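Local atomic coordinates of UDP-4-amino-4,6-dideoxy-N-acetyl-beta-L-altrosamine transaminase (Helicobacter pylori, PDB entry 2FNU), a protein that transfers an amino group from L-glutamate to a UDP-linked 4-keto sugar, using pyridoxal phosphate, in the second step of pseudaminic acid biosynthesis for flagellin modification. Residues H157-Y163 with D279-L285; Y64-F70 with M90-Y96; A101-G107 with L334-F340; A18-L23 with E233-L238. All blocks are in the same frame, centred on the assembly; numbering follows the deposited sequence.

Interaction 1 of 4, residues H157-Y163 with D279-L285; sequences HALGSEY and DKSSNHL. With PMP (4'-deoxy-4'-aminopyridoxal-5'-phosphate), chain E.
His157-Tyr163 and Asp279-Leu285 run antiparallel, Ser161 facing Ser281, with one backbone bond between them, Glu162 N to Lys280 O (2.9 Å, 157° at the hydrogen). Ser282 makes two bonds to the other segment. Its OG, set between backbone N and carbonyl carbon (chi1 67°), gives its proton to His157 O at 2.6 Å, and its N donates to Ser161 OG at 2.8 Å; that hydroxyl also bonds to Gly132 O. Ser282 thus grips the residue before the type II turn Ala158-Ser161 and the turn's last residue. Farther along, Glu162 and Lys280 lie side by side, their charged ends 4.2 Å apart (OE2 to NZ) and bridged by one water, while a second water joins Glu162 OE1, Asp279 OD1 and Lys280 N. The Asp279 carboxylate turns to the backbone N atoms of Gln164 and Asn165. At the inner end His284 directs its edge at one face of the His157 imidazole, planes at 61°. PMP O3 lies at the edge of the same ring, in its plane, hydrogen-bonded to His157 NE2 at 2.9 Å; ND1 bonds to Ala131 N. Both histidines touch Lys183, the cofactor-attachment lysine, not attached here, which places this contact in the cofactor site of a DegT/DnrJ/EryC1 aminotransferase.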
# COMPACT_ATOMS: atom_id res chain seq x y z
N HIS B 157 -1.46 17.79 3.28
CA HIS B 157 -0.53 18.67 3.99
C HIS B 157 -1.06 19.19 5.31
O HIS B 157 -0.31 19.85 6.05
CB HIS B 157 -0.22 19.93 3.16
CG HIS B 157 0.47 19.67 1.87
ND1 HIS B 157 0.99 20.68 1.09
CD2 HIS B 157 0.73 18.51 1.20
CE1 HIS B 157 1.54 20.17 0.00
NE2 HIS B 157 1.40 18.85 0.04
N ALA B 158 -2.34 18.95 5.59
CA ALA B 158 -3.07 19.86 6.48
C ALA B 158 -3.59 19.31 7.80
O ALA B 158 -4.47 19.93 8.40
CB ALA B 158 -4.23 20.53 5.72
N LEU B 159 -3.04 18.19 8.27
CA LEU B 159 -3.48 17.71 9.59
C LEU B 159 -3.16 18.76 10.66
O LEU B 159 -1.99 19.15 10.87
CB LEU B 159 -2.86 16.37 9.93
CG LEU B 159 -3.43 15.77 11.23
CD1 LEU B 159 -4.80 15.17 11.03
CD2 LEU B 159 -2.45 14.74 11.75
N GLY B 160 -4.21 19.22 11.34
CA GLY B 160 -4.06 20.24 12.37
C GLY B 160 -4.39 21.65 11.88
O GLY B 160 -4.59 22.56 12.69
N SER B 161 -4.45 21.84 10.57
CA SER B 161 -4.86 23.13 10.01
C SER B 161 -6.32 23.42 10.32
O SER B 161 -7.11 22.49 10.52
CB SER B 161 -4.65 23.17 8.50
OG SER B 161 -3.27 22.98 8.20
N GLU B 162 -6.65 24.72 10.34
CA GLU B 162 -8.01 25.19 10.67
C GLU B 162 -8.60 26.12 9.61
O GLU B 162 -7.88 26.76 8.83
CB GLU B 162 -7.99 25.91 12.02
CG GLU B 162 -7.63 24.97 13.16
CD GLU B 162 -7.58 25.63 14.54
OE1 GLU B 162 -7.94 26.83 14.68
OE2 GLU B 162 -7.16 24.95 15.49
N TYR B 163 -9.92 26.20 9.63
CA TYR B 163 -10.65 27.18 8.85
C TYR B 163 -11.72 27.69 9.80
O TYR B 163 -12.50 26.91 10.36
CB TYR B 163 -11.28 26.52 7.63
CG TYR B 163 -12.19 27.43 6.85
CD1 TYR B 163 -13.57 27.44 7.09
CD2 TYR B 163 -11.69 28.27 5.85
CE1 TYR B 163 -14.43 28.27 6.36
CE2 TYR B 163 -12.55 29.12 5.12
CZ TYR B 163 -13.90 29.10 5.39
OH TYR B 163 -14.77 29.90 4.67
N ASP B 279 -5.84 31.72 9.56
CA ASP B 279 -6.17 30.65 10.50
C ASP B 279 -4.90 29.86 10.77
O ASP B 279 -3.91 29.99 10.04
CB ASP B 279 -7.22 29.69 9.93
CG ASP B 279 -8.65 30.08 10.29
OD1 ASP B 279 -9.05 29.99 11.49
OD2 ASP B 279 -9.38 30.45 9.36
N LYS B 280 -4.93 29.06 11.83
CA LYS B 280 -3.81 28.17 12.14
C LYS B 280 -3.57 27.21 11.00
O LYS B 280 -4.52 26.66 10.43
CB LYS B 280 -4.10 27.36 13.39
CG LYS B 280 -4.01 28.11 14.69
CD LYS B 280 -3.90 27.06 15.81
CE LYS B 280 -4.30 27.58 17.17
NZ LYS B 280 -4.22 26.42 18.12
N SER B 281 -2.30 27.03 10.64
CA SER B 281 -1.90 26.09 9.59
C SER B 281 -0.96 25.04 10.16
O SER B 281 -0.22 25.31 11.12
CB SER B 281 -1.15 26.82 8.45
OG SER B 281 -0.47 25.91 7.58
N SER B 282 -0.98 23.85 9.55
CA SER B 282 -0.05 22.79 9.92
C SER B 282 1.40 23.22 9.68
O SER B 282 2.33 22.65 10.26
CB SER B 282 -0.35 21.56 9.07
OG SER B 282 -0.03 21.83 7.71
N ASN B 283 1.60 24.18 8.79
CA ASN B 283 2.95 24.62 8.41
C ASN B 283 3.77 23.47 7.84
O ASN B 283 4.95 23.33 8.13
CB ASN B 283 3.72 25.24 9.59
CG ASN B 283 3.09 26.53 10.07
OD1 ASN B 283 2.77 26.69 11.26
ND2 ASN B 283 2.91 27.46 9.15
N HIS B 284 3.12 22.62 7.02
CA HIS B 284 3.88 21.56 6.37
C HIS B 284 5.04 22.11 5.54
O HIS B 284 6.16 21.55 5.57
CB HIS B 284 2.98 20.66 5.51
CG HIS B 284 3.75 19.69 4.69
ND1 HIS B 284 4.70 18.85 5.23
CD2 HIS B 284 3.74 19.44 3.36
CE1 HIS B 284 5.25 18.13 4.26
NE2 HIS B 284 4.69 18.48 3.12
N LEU B 285 4.75 23.18 4.79
CA LEU B 285 5.78 23.89 4.00
C LEU B 285 5.92 25.32 4.47
O LEU B 285 4.97 25.88 5.04
CB LEU B 285 5.44 23.93 2.51
CG LEU B 285 5.13 22.62 1.79
CD1 LEU B 285 4.66 22.85 0.33
CD2 LEU B 285 6.34 21.70 1.80
N1 PMP E . -1.45 14.70 -2.18
C2 PMP E . -0.54 15.67 -1.84
C2A PMP E . -1.00 17.12 -1.84
C3 PMP E . 0.76 15.30 -1.49
O3 PMP E . 1.67 16.25 -1.11
C4 PMP E . 1.15 13.94 -1.51
C4A PMP E . 2.58 13.52 -1.23
N4A PMP E . 3.55 14.50 -1.67
C5 PMP E . 0.19 12.97 -1.81
C6 PMP E . -1.11 13.38 -2.08
C5A PMP E . 0.52 11.49 -1.81
O4P PMP E . 0.62 11.09 -0.45
P PMP E . 1.45 9.76 -0.07
O1P PMP E . 2.91 10.13 -0.19
O2P PMP E . 1.10 9.49 1.36
O3P PMP E . 1.04 8.63 -0.98
O HOH W 1 -5.58 27.04 7.37
O HOH W 2 -7.29 29.19 13.42
O HOH W 3 -6.84 25.50 17.88

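Interaction 2 of 4, residues Y64-F70 with M90-Y96; sequences YRNFSEF and MLLESGY
Tyr64 lays one ring face against one methyl of Leu91, CD2, which sits 3.5 Å from the ring centroid and only 13° off the normal, a centred CH-pi contact. The edge of the same ring meets the helix backbone, with CD1 of Tyr64 3.3 Å from Met90 C. Near the ring plane, at its CB end, Ser94 OG rests against Tyr64 CB and Arg65 CG. This hydroxyl is turned back to donate to Met90 O at 2.9 Å, a bond within its own segment. Beyond the helices three rings form an aromatic cluster. Phe70, its CG swung away from the backbone N (chi1 -176°), drives its CD1 edge onto a face of Tyr96, centroids 5.1 Å apart and planes at 72°; Phe67 completes the cluster, its CZ 3.7 Å from Tyr96 OH. A water in the Tyr96 ring plane accepts from that hydroxyl and donates to Tyr64 O and Ser68 O, tying both chain segments together. Gly95, in a Schellman motif, brings its carbonyl beside Phe70 CZ. Arg65 pairs in a salt bridge with Glu93 of the second subunit; Glu93 pairs likewise with Arg65 of the second subunit, whose His227 also bonds to it. Strand 76-79, helix 86-93 and strand 97-100 form a beta-alpha-beta crossover, against which helix 56-66 packs in the large domain of a fold-type I PLP enzyme.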
# COMPACT_ATOMS: atom_id res chain seq x y z
N TYR B 64 -11.79 8.12 -4.50
CA TYR B 64 -12.28 8.44 -5.84
C TYR B 64 -13.12 7.31 -6.43
O TYR B 64 -14.06 7.57 -7.18
CB TYR B 64 -11.10 8.70 -6.78
CG TYR B 64 -10.28 9.96 -6.51
CD1 TYR B 64 -9.01 10.10 -7.07
CD2 TYR B 64 -10.78 11.03 -5.73
CE1 TYR B 64 -8.25 11.25 -6.90
CE2 TYR B 64 -10.03 12.18 -5.53
CZ TYR B 64 -8.75 12.29 -6.13
OH TYR B 64 -7.98 13.42 -5.97
N ARG B 65 -12.76 6.07 -6.10
CA ARG B 65 -13.47 4.91 -6.65
C ARG B 65 -14.81 4.72 -5.98
O ARG B 65 -15.73 4.12 -6.57
CB ARG B 65 -12.63 3.63 -6.48
CG ARG B 65 -11.47 3.51 -7.49
CD ARG B 65 -11.94 3.13 -8.91
NE ARG B 65 -12.63 1.83 -8.92
CZ ARG B 65 -12.02 0.65 -8.89
NH1 ARG B 65 -10.69 0.56 -8.92
NH2 ARG B 65 -12.76 -0.46 -8.84
N ASN B 66 -14.94 5.20 -4.74
CA ASN B 66 -16.11 4.83 -3.93
C ASN B 66 -17.10 5.94 -3.61
O ASN B 66 -18.23 5.64 -3.19
CB ASN B 66 -15.66 4.14 -2.63
CG ASN B 66 -15.06 2.76 -2.89
OD1 ASN B 66 -13.84 2.59 -2.93
ND2 ASN B 66 -15.92 1.78 -3.08
N PHE B 67 -16.72 7.20 -3.80
CA PHE B 67 -17.65 8.29 -3.44
C PHE B 67 -18.93 8.23 -4.27
O PHE B 67 -19.99 8.68 -3.83
CB PHE B 67 -16.97 9.67 -3.51
CG PHE B 67 -16.88 10.26 -4.89
CD1 PHE B 67 -17.76 11.28 -5.29
CD2 PHE B 67 -15.90 9.82 -5.79
CE1 PHE B 67 -17.68 11.81 -6.58
CE2 PHE B 67 -15.80 10.36 -7.06
CZ PHE B 67 -16.71 11.37 -7.46
N SER B 68 -18.79 7.64 -5.45
CA SER B 68 -19.89 7.43 -6.40
C SER B 68 -19.55 6.27 -7.29
O SER B 68 -18.37 5.99 -7.55
CB SER B 68 -20.06 8.66 -7.29
OG SER B 68 -21.17 8.47 -8.17
N GLU B 69 -20.58 5.58 -7.80
CA GLU B 69 -20.35 4.70 -8.94
C GLU B 69 -19.92 5.56 -10.13
O GLU B 69 -20.36 6.71 -10.26
CB GLU B 69 -21.60 3.88 -9.27
CG GLU B 69 -21.98 2.91 -8.16
CD GLU B 69 -22.78 1.70 -8.66
OE1 GLU B 69 -23.48 1.82 -9.69
OE2 GLU B 69 -22.69 0.64 -8.01
N PHE B 70 -19.06 5.01 -10.97
CA PHE B 70 -18.61 5.74 -12.15
C PHE B 70 -19.65 5.74 -13.27
O PHE B 70 -20.26 4.71 -13.56
CB PHE B 70 -17.30 5.17 -12.69
CG PHE B 70 -16.76 5.95 -13.85
CD1 PHE B 70 -16.04 7.12 -13.65
CD2 PHE B 70 -17.01 5.53 -15.16
CE1 PHE B 70 -15.56 7.85 -14.71
CE2 PHE B 70 -16.53 6.27 -16.24
CZ PHE B 70 -15.79 7.43 -16.02
N MET B 90 -4.68 9.62 -9.48
CA MET B 90 -5.73 8.71 -8.97
C MET B 90 -7.09 9.02 -9.57
O MET B 90 -7.94 8.13 -9.62
CB MET B 90 -5.76 8.70 -7.44
CG MET B 90 -4.49 8.13 -6.80
SD MET B 90 -4.14 6.42 -7.35
CE MET B 90 -2.91 6.73 -8.64
N LEU B 91 -7.26 10.23 -10.10
CA LEU B 91 -8.44 10.53 -10.91
C LEU B 91 -8.43 9.70 -12.19
O LEU B 91 -9.43 9.06 -12.54
CB LEU B 91 -8.54 12.03 -11.22
CG LEU B 91 -8.84 12.94 -10.02
CD1 LEU B 91 -8.70 14.43 -10.38
CD2 LEU B 91 -10.24 12.69 -9.41
N LEU B 92 -7.30 9.73 -12.88
CA LEU B 92 -7.16 8.95 -14.12
C LEU B 92 -7.43 7.47 -13.85
O LEU B 92 -8.13 6.82 -14.61
CB LEU B 92 -5.77 9.11 -14.74
CG LEU B 92 -5.42 10.52 -15.25
CD1 LEU B 92 -4.03 10.51 -15.87
CD2 LEU B 92 -6.46 11.05 -16.25
N GLU B 93 -6.89 6.95 -12.74
CA GLU B 93 -7.07 5.54 -12.43
C GLU B 93 -8.51 5.20 -12.07
O GLU B 93 -8.89 4.02 -12.07
CB GLU B 93 -6.13 5.10 -11.31
CG GLU B 93 -4.69 4.92 -11.79
CD GLU B 93 -4.52 3.60 -12.54
OE1 GLU B 93 -4.62 3.57 -13.80
OE2 GLU B 93 -4.34 2.56 -11.85
N SER B 94 -9.31 6.22 -11.74
CA SER B 94 -10.69 6.01 -11.36
C SER B 94 -11.63 6.34 -12.52
O SER B 94 -12.85 6.29 -12.36
CB SER B 94 -11.02 6.85 -10.12
OG SER B 94 -10.17 6.44 -9.06
N GLY B 95 -11.07 6.69 -13.68
CA GLY B 95 -11.87 6.91 -14.89
C GLY B 95 -12.15 8.37 -15.19
O GLY B 95 -12.76 8.68 -16.22
N TYR B 96 -11.71 9.26 -14.31
CA TYR B 96 -12.05 10.68 -14.42
C TYR B 96 -11.05 11.50 -15.22
O TYR B 96 -9.85 11.25 -15.20
CB TYR B 96 -12.22 11.30 -13.02
CG TYR B 96 -13.44 10.75 -12.31
CD1 TYR B 96 -13.32 9.75 -11.35
CD2 TYR B 96 -14.73 11.20 -12.64
CE1 TYR B 96 -14.46 9.22 -10.72
CE2 TYR B 96 -15.87 10.68 -12.01
CZ TYR B 96 -15.73 9.69 -11.06
OH TYR B 96 -16.86 9.17 -10.46
O HOH W 4 -16.22 7.04 -8.89
O HOH W 5 -8.63 1.92 -10.41

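Interaction 3 of 4, residues A101-G107 with L334-F340; sequences AGIKNDG and LKSAEDF
Ser336 has OG set between its backbone N and carbonyl carbon (chi1 59°), facing Ile103, and Phe340 has CG opposite its own N (chi1 -174°), which sends the ring toward the turn at Gly107. The serine hydroxyl accepts from Ile103 N at 3.0 Å, nearly straight at 167°, the one hydrogen bond between Ala101-Gly107 and Leu334-Phe340. Next to this bond the Ile103 side chain reaches along the helix; its CD1 touches Phe340 CB at 3.5 Å, the two side chains crossing at about a right angle. Phe340 lays one ring face against the type I turn of Lys104-Gly107. Gly107 CA lies 3.4 Å above the ring plane, displaced toward the rim, while Asn105 O comes to the edge in the plane, 3.6 Å from CE1 of Phe340. Tyr130 adds an edge-to-face partner for the phenyl group. At the helix start Leu334, in the N-cap position, covers Ala101 O with CD1, 3.5 Å away; that carbonyl is buried and has no polar partner in the model. The helix 335-343 is therefore fastened to the loop leaving strand 97-100 by one directional bond and a patch of apolar contacts, so hydrophobic burial probably supplies most of the hold, while the serine bond probably helps set how the loop lies along the helix.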
# COMPACT_ATOMS: atom_id res chain seq x y z
N ALA B 101 -8.21 24.11 -12.71
CA ALA B 101 -8.62 25.48 -12.42
C ALA B 101 -7.43 26.38 -12.17
O ALA B 101 -6.34 25.90 -11.83
CB ALA B 101 -9.52 25.50 -11.18
N GLY B 102 -7.64 27.68 -12.30
CA GLY B 102 -6.63 28.63 -11.86
C GLY B 102 -6.42 28.58 -10.35
O GLY B 102 -7.26 28.05 -9.59
N ILE B 103 -5.30 29.13 -9.91
CA ILE B 103 -4.97 29.20 -8.49
C ILE B 103 -4.74 30.65 -8.07
O ILE B 103 -4.70 31.57 -8.89
CB ILE B 103 -3.74 28.35 -8.14
CG1 ILE B 103 -2.49 28.85 -8.88
CG2 ILE B 103 -3.98 26.85 -8.42
CD1 ILE B 103 -1.23 28.73 -8.03
N LYS B 104 -4.59 30.85 -6.76
CA LYS B 104 -4.34 32.17 -6.20
C LYS B 104 -2.89 32.36 -5.81
O LYS B 104 -2.08 31.43 -5.89
CB LYS B 104 -5.22 32.33 -4.96
CG LYS B 104 -6.73 32.20 -5.25
CD LYS B 104 -7.58 32.37 -4.00
CE LYS B 104 -7.34 31.25 -2.98
NZ LYS B 104 -8.31 31.39 -1.83
N ASN B 105 -2.58 33.57 -5.34
CA ASN B 105 -1.21 33.88 -4.94
C ASN B 105 -0.67 33.00 -3.82
O ASN B 105 0.53 32.87 -3.67
CB ASN B 105 -1.12 35.35 -4.55
CG ASN B 105 -1.34 36.29 -5.72
OD1 ASN B 105 -0.71 36.14 -6.78
ND2 ASN B 105 -2.24 37.25 -5.54
N ASP B 106 -1.57 32.40 -3.04
CA ASP B 106 -1.15 31.56 -1.92
C ASP B 106 -1.02 30.09 -2.31
O ASP B 106 -0.79 29.24 -1.45
CB ASP B 106 -2.09 31.73 -0.71
CG ASP B 106 -3.53 31.34 -1.01
OD1 ASP B 106 -3.81 30.75 -2.08
OD2 ASP B 106 -4.40 31.59 -0.14
N GLY B 107 -1.15 29.81 -3.60
CA GLY B 107 -1.03 28.43 -4.09
C GLY B 107 -2.31 27.63 -4.12
O GLY B 107 -2.35 26.56 -4.74
N LEU B 334 -1.96 27.65 -17.62
CA LEU B 334 -2.66 28.63 -16.80
C LEU B 334 -1.64 29.59 -16.21
O LEU B 334 -0.75 29.17 -15.45
CB LEU B 334 -3.40 27.92 -15.67
CG LEU B 334 -4.47 26.93 -16.14
CD1 LEU B 334 -4.85 26.01 -14.99
CD2 LEU B 334 -5.70 27.69 -16.64
N LYS B 335 -1.78 30.88 -16.53
CA LYS B 335 -0.81 31.87 -16.07
C LYS B 335 -0.61 31.82 -14.56
O LYS B 335 0.53 31.90 -14.07
CB LYS B 335 -1.22 33.28 -16.51
CG LYS B 335 -0.31 34.38 -15.97
CD LYS B 335 -0.76 35.78 -16.43
CE LYS B 335 0.05 36.88 -15.74
NZ LYS B 335 1.52 36.69 -15.86
N SER B 336 -1.70 31.67 -13.81
CA SER B 336 -1.59 31.65 -12.35
C SER B 336 -0.73 30.50 -11.86
O SER B 336 0.04 30.66 -10.91
CB SER B 336 -2.98 31.61 -11.71
OG SER B 336 -3.72 30.47 -12.12
N ALA B 337 -0.85 29.34 -12.51
CA ALA B 337 -0.08 28.16 -12.10
C ALA B 337 1.39 28.28 -12.52
O ALA B 337 2.31 27.96 -11.75
CB ALA B 337 -0.69 26.89 -12.68
N GLU B 338 1.60 28.72 -13.76
CA GLU B 338 2.96 28.90 -14.28
C GLU B 338 3.75 29.91 -13.46
O GLU B 338 4.91 29.65 -13.07
CB GLU B 338 2.93 29.36 -15.75
CG GLU B 338 2.24 28.38 -16.70
CD GLU B 338 2.99 27.07 -16.89
OE1 GLU B 338 4.23 27.11 -17.10
OE2 GLU B 338 2.36 25.99 -16.85
N ASP B 339 3.13 31.06 -13.18
CA ASP B 339 3.80 32.11 -12.38
C ASP B 339 4.10 31.60 -10.98
O ASP B 339 5.20 31.84 -10.46
CB ASP B 339 2.97 33.39 -12.28
CG ASP B 339 2.87 34.17 -13.61
OD1 ASP B 339 3.61 33.87 -14.57
OD2 ASP B 339 2.01 35.06 -13.67
N PHE B 340 3.14 30.89 -10.36
CA PHE B 340 3.37 30.38 -9.01
C PHE B 340 4.54 29.38 -8.99
O PHE B 340 5.44 29.46 -8.15
CB PHE B 340 2.10 29.70 -8.47
CG PHE B 340 2.24 29.28 -7.03
CD1 PHE B 340 1.92 30.16 -6.01
CD2 PHE B 340 2.69 28.00 -6.71
CE1 PHE B 340 2.08 29.76 -4.67
CE2 PHE B 340 2.84 27.59 -5.39
CZ PHE B 340 2.53 28.48 -4.37

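Interaction 4 of 4, residues A18-L23 with E233-L238; sequences AVLEVL and EIQSAL
Glu233 meets Val22 through its CB, 3.8 Å from Val22 CG1, and no flat group offers a face or an edge to the other helix: the Glu233 carboxylate bends away from helix 18-23, its oxygens accepting from the backbone N atoms of Arg33 and Ser34. What remains is aliphatic. Val22 splits its two methyls, CG2 pressed on Ala237 CB at 3.5 Å and CG1 against Ile234 CG1. The other branches of Ile234 reach two further residues: CD1 meets Leu23 CD2 at 3.6 Å, the two side chains crossing at about a right angle, while CG2, opposite the backbone N, touches Val19 CG1 at 3.7 Å. Segments 18-23 and 233-238 run roughly antiparallel, 153° between their directions, axes 8.3 Å apart at closest. This pair joins the N-terminal helix 13-23 to helix 233-244 beside the substrate-binding residue Leu28, which packs on Val22 and is backbone-bonded to Glu233. The small residues Ala18 and Ala237, which face each other, probably allow this approach, the Ala237 methyl lying 3.7 Å from Ala18 O. The Val19 and Leu238 side chains lie side by side, CG2 4.1 Å from CB. The second subunit packs on the same residues: its Leu23 on Val19, its Leu11 on Leu23, and its Ala188 on Ile234.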
# COMPACT_ATOMS: atom_id res chain seq x y z
N ALA B 18 6.64 2.99 21.54
CA ALA B 18 5.36 2.53 21.00
C ALA B 18 5.57 1.47 19.93
O ALA B 18 4.88 0.46 19.91
CB ALA B 18 4.55 3.70 20.45
N VAL B 19 6.52 1.71 19.02
CA VAL B 19 6.83 0.75 17.96
C VAL B 19 7.35 -0.56 18.58
O VAL B 19 6.93 -1.65 18.21
CB VAL B 19 7.83 1.34 16.95
CG1 VAL B 19 8.42 0.25 16.06
CG2 VAL B 19 7.17 2.46 16.11
N LEU B 20 8.26 -0.44 19.54
CA LEU B 20 8.86 -1.65 20.11
C LEU B 20 7.85 -2.54 20.84
O LEU B 20 7.93 -3.78 20.75
CB LEU B 20 10.10 -1.30 20.94
CG LEU B 20 11.21 -0.62 20.10
CD1 LEU B 20 12.25 0.08 20.98
CD2 LEU B 20 11.92 -1.56 19.08
N GLU B 21 6.87 -1.93 21.51
CA GLU B 21 5.78 -2.69 22.12
C GLU B 21 5.07 -3.56 21.09
O GLU B 21 4.72 -4.71 21.38
CB GLU B 21 4.76 -1.78 22.81
CG GLU B 21 5.28 -1.10 24.07
CD GLU B 21 4.34 -0.03 24.60
OE1 GLU B 21 4.58 0.47 25.73
OE2 GLU B 21 3.36 0.34 23.90
N VAL B 22 4.83 -3.02 19.89
CA VAL B 22 4.16 -3.80 18.85
C VAL B 22 5.01 -5.00 18.44
O VAL B 22 4.48 -6.08 18.25
CB VAL B 22 3.85 -2.95 17.60
CG1 VAL B 22 3.22 -3.84 16.52
CG2 VAL B 22 2.93 -1.83 17.96
N LEU B 23 6.32 -4.80 18.32
CA LEU B 23 7.19 -5.87 17.87
C LEU B 23 7.19 -7.03 18.87
O LEU B 23 7.53 -8.17 18.51
CB LEU B 23 8.61 -5.33 17.68
CG LEU B 23 8.78 -4.23 16.61
CD1 LEU B 23 10.26 -3.84 16.52
CD2 LEU B 23 8.24 -4.63 15.23
N GLU B 233 0.16 -2.61 12.32
CA GLU B 233 0.14 -2.19 13.73
C GLU B 233 1.38 -1.41 14.12
O GLU B 233 1.32 -0.56 15.02
CB GLU B 233 -0.02 -3.40 14.65
CG GLU B 233 -1.34 -4.09 14.49
CD GLU B 233 -2.46 -3.31 15.15
OE1 GLU B 233 -3.18 -2.58 14.43
OE2 GLU B 233 -2.60 -3.39 16.39
N ILE B 234 2.50 -1.69 13.49
CA ILE B 234 3.75 -0.99 13.80
C ILE B 234 3.55 0.49 13.45
O ILE B 234 3.79 1.38 14.26
CB ILE B 234 4.93 -1.56 13.02
CG1 ILE B 234 5.16 -3.05 13.38
CG2 ILE B 234 6.20 -0.75 13.29
CD1 ILE B 234 6.15 -3.75 12.43
N GLN B 235 3.04 0.75 12.25
CA GLN B 235 2.85 2.12 11.78
C GLN B 235 1.71 2.79 12.52
O GLN B 235 1.76 4.00 12.74
CB GLN B 235 2.48 2.13 10.32
CG GLN B 235 3.47 1.55 9.38
CD GLN B 235 2.86 1.41 8.00
OE1 GLN B 235 3.24 2.12 7.08
NE2 GLN B 235 1.87 0.50 7.86
N SER B 236 0.67 2.03 12.87
CA SER B 236 -0.45 2.61 13.62
C SER B 236 -0.02 3.06 15.02
O SER B 236 -0.49 4.08 15.54
CB SER B 236 -1.59 1.59 13.73
OG SER B 236 -2.13 1.32 12.45
N ALA B 237 0.87 2.30 15.64
CA ALA B 237 1.40 2.70 16.95
C ALA B 237 2.20 3.99 16.83
O ALA B 237 2.09 4.89 17.67
CB ALA B 237 2.32 1.59 17.50
N LEU B 238 3.01 4.08 15.77
CA LEU B 238 3.73 5.30 15.49
C LEU B 238 2.77 6.47 15.27
O LEU B 238 2.95 7.56 15.83
CB LEU B 238 4.64 5.07 14.28
CG LEU B 238 5.55 6.21 13.87
CD1 LEU B 238 6.27 6.81 15.10
CD2 LEU B 238 6.55 5.73 12.80

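In the fold
Interaction 1 is the one at the cofactor, where His157 bonds to PMP, and the other three lie farther off. Its centre lies about 20 Å from that of interaction 3, 26 Å from interaction 4 and 27 Å from interaction 2. Interactions 3 and 4 lie on opposite sides of the chain's centre, 41 Å apart by centres. In interaction 3 the side chain of Phe340 is about 6 Å from that of the substrate-binding His315; in interaction 4 the side chain of Glu233 is about 6 Å from a bound UDP-sugar. Interactions 2 and 4 both touch the second subunit. Along the chain, interaction 1 is nested inside the loop closed by interaction 3 and interaction 2 inside that closed by interaction 4.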